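Local structure of putative branched chain amino acid ABC transporter, periplasmic amino acid-binding protein (Brucella ovis, 4XFK) at residues K41-G46 against E51-L56; V35-G40 against A281-K286. The protein probably serves as the periplasmic substrate-binding component of an ABC transport system for amino acids, branched-chain ones among them. The protein carries 1 engineered substitution. All coordinates share one frame; numbering follows the deposited sequence.

How the contacts relate
Both contacts use the C-terminal half of helix 26-44, and their centres lie about 14 Å apart on the same side of the chain's centre. Contact 1 is local, tying the end of this helix to the approach into strand 54-59, an edge strand of the parallel five-stranded sheet. Contact 2 reaches across more than two hundred residues to helix 274-288, which follows strand 263-266 of the mixed sheet. The two meet directly: Lys41 NZ forms a salt bridge with Asp283 OD2 at 2.9 Å, and Ile55 packs on Leu36 and Leu39. The helix is thus held to its own sheet and to a much later helix.

Contact 1 of 2, residues K41-G46 against E51-L56; sequences KINEAG and EKIQIL
The carboxamide of Asn43 meets the backbone of Ile53 with both of its polar atoms, OD1 accepting from Ile53 N at 2.7 Å and ND2 donating to Ile53 O at 3.0 Å. The first bond lies in the plane of the carboxamide, on a lone pair of OD1, with an N-H...O angle of 156°. In the second, ND2 lies on a lone pair of the Ile53 carbonyl, whose oxygen stands slightly out of the plane of the Asn43 amide. A single side chain thus serves the N-H and C=O of one residue, and this double grip fixes the rotation of the amide. Beside it, Lys52 sends its ammonium back to the helix, where NZ donates to Asn43 O at 2.8 Å from above the carbonyl plane. Gly46 N reaches the same oxygen from the opposite face. The bend of Lys52 at chi2 (-61°) carries its chain past OD1 toward this carbonyl.

These bonds span the helix-to-strand turn of a beta-alpha-beta unit, strand 13-18, helix 26-44 and strand 54-59, in the periplasmic binding protein fold. The helix closes in a Schellman motif, with Gly46 at positive phi (124°). Next to these polar bonds, Ile42 CG2 touches the buried Ile53 at CD1, 3.6 Å away, and Ile53 also packs on Phe48 and Ile14. Farther along, the backbone of Gln54 is hydrogen-bonded to Leu12 and Ile14, which pairs the incoming chain with strand 13-18, while Ile55 lies against Leu36 and Leu39 of the helix.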
# COMPACT_ATOMS: atom_id res chain seq x y z
N LYS A 41 -8.06 -15.67 9.30
CA LYS A 41 -9.36 -16.10 8.76
C LYS A 41 -9.21 -17.38 7.94
O LYS A 41 -10.03 -18.29 8.03
CB LYS A 41 -10.01 -15.02 7.89
CG LYS A 41 -10.29 -13.71 8.60
CD LYS A 41 -11.29 -13.86 9.74
CE LYS A 41 -11.60 -12.47 10.35
NZ LYS A 41 -12.50 -12.53 11.54
N ILE A 42 -8.17 -17.44 7.11
CA ILE A 42 -7.94 -18.64 6.31
C ILE A 42 -7.69 -19.84 7.23
O ILE A 42 -8.23 -20.92 7.02
CB ILE A 42 -6.80 -18.48 5.29
CG1 ILE A 42 -7.10 -17.31 4.35
CG2 ILE A 42 -6.62 -19.78 4.49
CD1 ILE A 42 -5.97 -17.00 3.37
N ASN A 43 -6.88 -19.65 8.26
CA ASN A 43 -6.61 -20.73 9.21
C ASN A 43 -7.85 -21.16 10.01
O ASN A 43 -8.03 -22.36 10.25
CB ASN A 43 -5.42 -20.39 10.10
CG ASN A 43 -4.11 -20.74 9.44
OD1 ASN A 43 -4.07 -21.62 8.58
ND2 ASN A 43 -3.03 -20.06 9.82
N GLU A 44 -8.71 -20.22 10.36
CA GLU A 44 -9.98 -20.56 11.03
C GLU A 44 -10.82 -21.47 10.16
O GLU A 44 -11.58 -22.30 10.66
CB GLU A 44 -10.77 -19.29 11.39
CG GLU A 44 -10.21 -18.50 12.57
CD GLU A 44 -10.83 -17.12 12.71
OE1 GLU A 44 -11.95 -16.91 12.19
OE2 GLU A 44 -10.20 -16.23 13.33
N ALA A 45 -10.67 -21.31 8.84
CA ALA A 45 -11.38 -22.14 7.87
C ALA A 45 -10.71 -23.49 7.60
O ALA A 45 -11.30 -24.36 6.97
CB ALA A 45 -11.57 -21.36 6.57
N GLY A 46 -9.49 -23.68 8.09
CA GLY A 46 -8.78 -24.94 7.93
C GLY A 46 -7.42 -24.82 7.27
O GLY A 46 -6.70 -25.82 7.17
N GLU A 51 -3.77 -28.63 6.02
CA GLU A 51 -2.98 -28.24 7.17
C GLU A 51 -3.13 -26.75 7.41
O GLU A 51 -3.41 -25.99 6.48
CB GLU A 51 -1.49 -28.56 6.95
CG GLU A 51 -1.17 -30.03 6.67
CD GLU A 51 -1.41 -30.94 7.86
OE1 GLU A 51 -1.46 -30.46 9.01
OE2 GLU A 51 -1.55 -32.16 7.65
N LYS A 52 -2.92 -26.32 8.64
CA LYS A 52 -2.83 -24.88 8.90
C LYS A 52 -1.72 -24.27 8.04
O LYS A 52 -0.71 -24.92 7.77
CB LYS A 52 -2.55 -24.61 10.38
CG LYS A 52 -3.60 -25.12 11.33
CD LYS A 52 -4.97 -24.51 11.10
CE LYS A 52 -5.86 -24.77 12.33
NZ LYS A 52 -7.29 -24.35 12.14
N ILE A 53 -1.92 -23.03 7.62
CA ILE A 53 -0.85 -22.27 7.00
C ILE A 53 0.09 -21.81 8.10
O ILE A 53 -0.36 -21.25 9.11
CB ILE A 53 -1.40 -21.05 6.24
CG1 ILE A 53 -2.27 -21.51 5.06
CG2 ILE A 53 -0.27 -20.18 5.73
CD1 ILE A 53 -3.05 -20.39 4.40
N GLN A 54 1.38 -22.06 7.93
CA GLN A 54 2.37 -21.60 8.89
C GLN A 54 2.83 -20.20 8.54
O GLN A 54 3.16 -19.90 7.39
CB GLN A 54 3.57 -22.54 8.91
CG GLN A 54 3.21 -23.91 9.45
CD GLN A 54 4.36 -24.89 9.38
OE1 GLN A 54 5.52 -24.52 9.54
NE2 GLN A 54 4.03 -26.14 9.12
N ILE A 55 2.82 -19.33 9.54
CA ILE A 55 3.21 -17.94 9.37
C ILE A 55 4.57 -17.77 10.00
O ILE A 55 4.72 -17.84 11.21
CB ILE A 55 2.19 -17.00 10.01
CG1 ILE A 55 0.77 -17.32 9.52
CG2 ILE A 55 2.54 -15.55 9.72
CD1 ILE A 55 -0.31 -16.55 10.24
N LEU A 56 5.58 -17.59 9.16
CA LEU A 56 6.96 -17.48 9.61
C LEU A 56 7.39 -16.03 9.56
O LEU A 56 7.47 -15.44 8.48
CB LEU A 56 7.87 -18.31 8.71
CG LEU A 56 7.54 -19.80 8.54
CD1 LEU A 56 8.60 -20.46 7.66
CD2 LEU A 56 7.42 -20.49 9.89

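Contact 2 of 2, residues V35-G40 against A281-K286; sequences VLYQLG and AEDYKK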
# COMPACT_ATOMS: atom_id res chain seq x y z
N VAL A 35 -1.82 -9.06 8.14
CA VAL A 35 -1.47 -10.41 7.71
C VAL A 35 -1.98 -11.45 8.70
O VAL A 35 -2.58 -12.46 8.31
CB VAL A 35 0.05 -10.52 7.48
CG1 VAL A 35 0.48 -11.97 7.23
CG2 VAL A 35 0.47 -9.64 6.31
N LEU A 36 -1.78 -11.22 9.99
CA LEU A 36 -2.29 -12.16 10.99
C LEU A 36 -3.81 -12.18 10.97
O LEU A 36 -4.42 -13.22 11.15
CB LEU A 36 -1.77 -11.81 12.39
CG LEU A 36 -0.27 -12.04 12.56
CD1 LEU A 36 0.16 -11.77 13.99
CD2 LEU A 36 0.12 -13.45 12.14
N TYR A 37 -4.43 -11.03 10.73
CA TYR A 37 -5.89 -10.99 10.64
C TYR A 37 -6.40 -11.89 9.50
O TYR A 37 -7.24 -12.76 9.72
CB TYR A 37 -6.40 -9.55 10.45
CG TYR A 37 -7.89 -9.45 10.18
CD1 TYR A 37 -8.80 -9.31 11.22
CD2 TYR A 37 -8.37 -9.44 8.87
CE1 TYR A 37 -10.16 -9.20 10.96
CE2 TYR A 37 -9.73 -9.33 8.61
CZ TYR A 37 -10.62 -9.22 9.66
OH TYR A 37 -11.96 -9.10 9.38
N GLN A 38 -5.89 -11.68 8.29
CA GLN A 38 -6.48 -12.37 7.15
C GLN A 38 -6.00 -13.82 6.99
O GLN A 38 -6.80 -14.71 6.67
CB GLN A 38 -6.33 -11.58 5.85
CG GLN A 38 -7.19 -12.15 4.73
CD GLN A 38 -8.67 -12.19 5.08
OE1 GLN A 38 -9.20 -11.27 5.70
NE2 GLN A 38 -9.35 -13.24 4.65
N LEU A 39 -4.72 -14.07 7.22
CA LEU A 39 -4.27 -15.46 7.28
C LEU A 39 -4.94 -16.17 8.46
O LEU A 39 -5.20 -17.37 8.40
CB LEU A 39 -2.76 -15.58 7.37
CG LEU A 39 -1.96 -15.08 6.16
CD1 LEU A 39 -0.50 -15.41 6.34
CD2 LEU A 39 -2.48 -15.68 4.87
N GLY A 40 -5.26 -15.42 9.51
CA GLY A 40 -6.03 -15.97 10.61
C GLY A 40 -7.40 -16.44 10.16
O GLY A 40 -7.85 -17.50 10.58
N ALA A 281 -14.76 -2.93 9.20
CA ALA A 281 -14.08 -2.06 10.15
C ALA A 281 -14.29 -2.57 11.57
O ALA A 281 -13.35 -2.65 12.36
CB ALA A 281 -14.57 -0.62 10.02
N GLU A 282 -15.53 -2.92 11.89
CA GLU A 282 -15.84 -3.40 13.24
C GLU A 282 -15.19 -4.75 13.55
O GLU A 282 -14.69 -4.96 14.66
CB GLU A 282 -17.35 -3.47 13.44
CG GLU A 282 -18.04 -2.10 13.47
CD GLU A 282 -17.67 -1.29 14.70
OE1 GLU A 282 -17.41 -1.91 15.75
OE2 GLU A 282 -17.63 -0.04 14.63
N ASP A 283 -15.19 -5.67 12.58
CA ASP A 283 -14.58 -6.97 12.82
C ASP A 283 -13.07 -6.85 12.98
O ASP A 283 -12.47 -7.49 13.85
CB ASP A 283 -14.91 -7.96 11.71
CG ASP A 283 -14.44 -9.36 12.03
OD1 ASP A 283 -15.06 -10.00 12.91
OD2 ASP A 283 -13.45 -9.82 11.43
N TYR A 284 -12.46 -6.02 12.14
CA TYR A 284 -11.02 -5.82 12.22
C TYR A 284 -10.63 -5.21 13.57
O TYR A 284 -9.63 -5.61 14.17
CB TYR A 284 -10.56 -4.92 11.07
CG TYR A 284 -9.07 -4.90 10.87
CD1 TYR A 284 -8.44 -5.87 10.10
CD2 TYR A 284 -8.28 -3.92 11.47
CE1 TYR A 284 -7.07 -5.87 9.92
CE2 TYR A 284 -6.91 -3.91 11.28
CZ TYR A 284 -6.31 -4.89 10.51
OH TYR A 284 -4.94 -4.91 10.30
N LYS A 285 -11.42 -4.25 14.05
CA LYS A 285 -11.17 -3.71 15.39
C LYS A 285 -11.34 -4.76 16.49
O LYS A 285 -10.56 -4.80 17.44
CB LYS A 285 -12.05 -2.49 15.67
CG LYS A 285 -11.82 -1.89 17.05
CD LYS A 285 -12.58 -0.60 17.27
CE LYS A 285 -12.27 -0.02 18.65
NZ LYS A 285 -12.94 1.30 18.85
N LYS A 286 -12.36 -5.62 16.36
CA LYS A 286 -12.57 -6.68 17.34
C LYS A 286 -11.33 -7.56 17.45
O LYS A 286 -10.93 -7.95 18.55
CB LYS A 286 -13.78 -7.52 16.94
CG LYS A 286 -14.19 -8.54 18.00
CD LYS A 286 -15.54 -9.16 17.67
CE LYS A 286 -15.44 -10.14 16.51
NZ LYS A 286 -16.64 -11.04 16.46
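Asp283 OD2 takes two partners, the phenol of Tyr37, whose OH donates to it at 2.6 Å, and the ammonium of Lys41, one turn farther along the same helix, which forms a salt bridge. This joins helix 26-44, which covers the parallel sheet of the periplasmic binding protein fold, to helix 274-288, some 240 residues later in the chain. The phenol uses the anti lone pair of OD2, on the side away from the other carboxylate oxygen, and the ring and carboxylate planes stand 67° apart. The positive charge of Lys41 would be expected to stabilise the carboxylate in its ionised form.

Tyr37 leaves its backbone toward the later helix, and its ring is held at two places. While the hydroxyl is bonded to Asp283, one face is covered by Tyr284 in an edge-to-face stack, with centroids 4.8 Å apart and planes inclined at 53°, well short of perpendicular. Tyr284 directs its CD1-CE1 edge at the Tyr37 ring, placing CD1 over the ring centre and CE1 near CG and CB. With its CG anti to the backbone N (chi1 -167°), the Tyr284 side chain swings from its own helix toward helix 26-44, where it also touches Ala33 and Ala34. Its far end belongs to a third element, since Tyr284 OH is hydrogen-bonded to Glu296 OE2 at the start of helix 296-312, and the ring packs on Val300 of that helix and on Pro292. Both tyrosines are buried, and each hydroxyl is satisfied by a carboxylate. Within the stack, the shortest approaches are from Tyr284 CD1 to CG and CD1 of Tyr37, both at 3.6 Å.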